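PDB 6JBX: fatty acid biosynthesis transcriptional regulator from Streptococcus pneumoniae, which probably acts as a DNA-binding transcription factor of the MarR family that represses the fatty acid synthesis pathway together with acyl-ACP as co-repressor. Local coordinates for residues D50-G53 against D57-P60. Numbering follows the deposited sequence.
Sequences DVIG and DVTP. With nucleotides of chain D.
Val-58 meets Ile-52 through one methyl group: its CG1 lies 3.9 Å from Ile-52 CA and 4.1 Å from Ile-52 CG1, so the same carbon packs on both the helix backbone and the CG1 branch of Ile-52. The two side chains cross at about a right angle, and between them the contact is the single CG1–CG1 pair. Val-58 points from the loop toward helix 43-54, and its first torsion (chi1 64°), with CG1 between its own backbone N and carbonyl carbon and CG2 anti to that N, presents CG1 to Ile-52. Val-51 is a looser neighbour, with its carbonyl O 4.4 Å from Val-58 CG1. No hydrogen bond crosses between residues 50-53 and 57-60, and the closest approaches are carbon to carbon; the contact is therefore apolar packing between the end of one helix and the loop leading to helix 60-67. It buries 120 Å² over both sides. This loop belongs to the winged helix-turn-helix domain of MarR regulators, whose two-stranded wing is formed by strands 87-91 and 99-103. Ile-52 also touches Leu-101 and Leu-103 of the wing and Leu-78 of helix 71-84, while Val-51 and Val-58 both touch Val-63. Backbone hydrogen bonding between Val-58 and Leu-101 ties the loop to the wing, and Asp-57 O accepts a further bond from His-100 ND1. The next two residues, Thr-59 and Pro-60, lie against the phosphate of DA5 of chain D. Thr-59 is the N-cap of helix 60-67, its OG1 hydrogen-bonded to Gln-62 N, and its CB stands 3.5 Å from OP1 of DA5. Pro-60 CD comes within 3.2 Å of that same OP1, while Pro-60 also touches Val-99 and Leu-71 within the protein.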
ATOM      1  N   ASP A  50       3.625 -14.772  -5.881  1.00 40.48           N
ATOM      2  CA  ASP A  50       4.852 -14.559  -5.097  1.00 42.45           C
ATOM      3  C   ASP A  50       4.949 -15.588  -3.961  1.00 38.38           C
ATOM      4  O   ASP A  50       5.973 -16.226  -3.789  1.00 37.25           O
ATOM      5  CB  ASP A  50       4.840 -13.133  -4.527  1.00 48.46           C
ATOM      6  CG  ASP A  50       6.150 -12.708  -3.913  1.00 57.94           C
ATOM      7  OD1 ASP A  50       7.199 -12.949  -4.558  1.00 62.20           O
ATOM      8  OD2 ASP A  50       6.105 -12.170  -2.779  1.00 66.70           O
ATOM      9  N   VAL A  51       3.874 -15.762  -3.225  1.00 35.06           N
ATOM     10  CA  VAL A  51       3.845 -16.754  -2.165  1.00 39.96           C
ATOM     11  C   VAL A  51       4.173 -18.140  -2.754  1.00 44.66           C
ATOM     12  O   VAL A  51       5.017 -18.867  -2.217  1.00 41.94           O
ATOM     13  CB  VAL A  51       2.484 -16.758  -1.449  1.00 39.85           C
ATOM     14  CG1 VAL A  51       2.358 -17.937  -0.500  1.00 44.80           C
ATOM     15  CG2 VAL A  51       2.232 -15.453  -0.713  1.00 40.16           C
ATOM     16  N   ILE A  52       3.505 -18.520  -3.848  1.00 39.72           N
ATOM     17  CA  ILE A  52       3.676 -19.865  -4.404  1.00 35.14           C
ATOM     18  C   ILE A  52       5.111 -20.012  -4.923  1.00 37.66           C
ATOM     19  O   ILE A  52       5.727 -21.058  -4.768  1.00 37.49           O
ATOM     20  CB  ILE A  52       2.624 -20.154  -5.494  1.00 35.03           C
ATOM     21  CG1 ILE A  52       1.206 -19.987  -4.953  1.00 34.61           C
ATOM     22  CG2 ILE A  52       2.825 -21.546  -6.104  1.00 35.43           C
ATOM     23  CD1 ILE A  52       0.119 -20.046  -6.007  1.00 36.80           C
ATOM     24  N   GLY A  53       5.667 -18.967  -5.515  1.00 34.94           N
ATOM     25  CA  GLY A  53       7.013 -19.091  -6.112  1.00 39.06           C
ATOM     26  C   GLY A  53       8.108 -19.250  -5.056  1.00 44.47           C
ATOM     27  O   GLY A  53       9.069 -20.011  -5.238  1.00 48.38           O
ATOM     28  N   ASP A  57       4.851 -26.026  -3.616  1.00 50.83           N
ATOM     29  CA  ASP A  57       3.938 -27.000  -2.964  1.00 54.39           C
ATOM     30  C   ASP A  57       3.179 -26.423  -1.752  1.00 49.29           C
ATOM     31  O   ASP A  57       2.504 -27.160  -1.039  1.00 47.43           O
ATOM     32  CB  ASP A  57       4.672 -28.295  -2.606  1.00 61.14           C
ATOM     33  CG  ASP A  57       5.048 -29.087  -3.844  1.00 66.71           C
ATOM     34  OD1 ASP A  57       4.477 -28.804  -4.937  1.00 76.13           O
ATOM     35  OD2 ASP A  57       5.906 -29.966  -3.713  1.00 84.04           O
ATOM     36  N   VAL A  58       3.176 -25.121  -1.562  1.00 43.72           N
ATOM     37  CA  VAL A  58       2.361 -24.530  -0.527  1.00 39.36           C
ATOM     38  C   VAL A  58       0.874 -24.833  -0.782  1.00 41.84           C
ATOM     39  O   VAL A  58       0.404 -25.116  -1.889  1.00 39.75           O
ATOM     40  CB  VAL A  58       2.652 -23.021  -0.457  1.00 46.55           C
ATOM     41  CG1 VAL A  58       2.249 -22.314  -1.749  1.00 44.48           C
ATOM     42  CG2 VAL A  58       1.995 -22.368   0.746  1.00 47.69           C
ATOM     43  N   THR A  59       0.091 -24.804   0.267  1.00 39.44           N
ATOM     44  CA  THR A  59      -1.323 -25.138   0.131  1.00 44.94           C
ATOM     45  C   THR A  59      -2.185 -23.866   0.156  1.00 41.42           C
ATOM     46  O   THR A  59      -1.760 -22.824   0.664  1.00 43.51           O
ATOM     47  CB  THR A  59      -1.780 -26.065   1.271  1.00 45.88           C
ATOM     48  OG1 THR A  59      -1.916 -25.290   2.464  1.00 44.32           O
ATOM     49  CG2 THR A  59      -0.812 -27.191   1.545  1.00 48.03           C
ATOM     50  N   PRO A  60      -3.437 -23.977  -0.289  1.00 40.81           N
ATOM     51  CA  PRO A  60      -4.286 -22.787  -0.171  1.00 43.47           C
ATOM     52  C   PRO A  60      -4.363 -22.202   1.245  1.00 49.67           C
ATOM     53  O   PRO A  60      -4.315 -20.966   1.408  1.00 45.32           O
ATOM     54  CB  PRO A  60      -5.669 -23.289  -0.588  1.00 44.25           C
ATOM     55  CG  PRO A  60      -5.348 -24.311  -1.645  1.00 45.42           C
ATOM     56  CD  PRO A  60      -4.118 -25.010  -1.094  1.00 41.94           C
TER
ATOM     57  P    DA D   5      -5.797 -27.072   1.551  1.00 48.42           P
ATOM     58  OP1  DA D   5      -4.809 -27.611   0.568  1.00 41.81           O
ATOM     59  OP2  DA D   5      -5.419 -25.928   2.431  1.00 43.08           O
ATOM     60  O5'  DA D   5      -7.141 -26.748   0.776  1.00 41.53           O
ATOM     61  C5'  DA D   5      -7.570 -27.669  -0.195  1.00 37.95           C
ATOM     62  C4'  DA D   5      -9.000 -27.407  -0.586  1.00 45.89           C
ATOM     63  O4'  DA D   5      -9.832 -27.234   0.570  1.00 40.67           O
ATOM     64  C3'  DA D   5      -9.243 -26.152  -1.435  1.00 45.74           C
ATOM     65  O3'  DA D   5      -9.181 -26.572  -2.805  1.00 50.91           O
ATOM     66  C2'  DA D   5     -10.627 -25.701  -0.982  1.00 47.23           C
ATOM     67  C1'  DA D   5     -11.049 -26.784   0.024  1.00 41.95           C
ATOM     68  N9   DA D   5     -11.889 -26.305   1.118  1.00 36.14           N
ATOM     69  C8   DA D   5     -11.511 -25.589   2.224  1.00 37.04           C
ATOM     70  N7   DA D   5     -12.510 -25.267   3.012  1.00 39.08           N
ATOM     71  C5   DA D   5     -13.620 -25.814   2.381  1.00 34.40           C
ATOM     72  C6   DA D   5     -14.986 -25.814   2.709  1.00 39.45           C
ATOM     73  N6   DA D   5     -15.481 -25.238   3.805  1.00 41.63           N
ATOM     74  N1   DA D   5     -15.839 -26.424   1.855  1.00 41.25           N
ATOM     75  C2   DA D   5     -15.336 -27.005   0.753  1.00 43.55           C
ATOM     76  N3   DA D   5     -14.065 -27.083   0.346  1.00 38.33           N
ATOM     77  C4   DA D   5     -13.253 -26.447   1.209  1.00 33.29           C
TER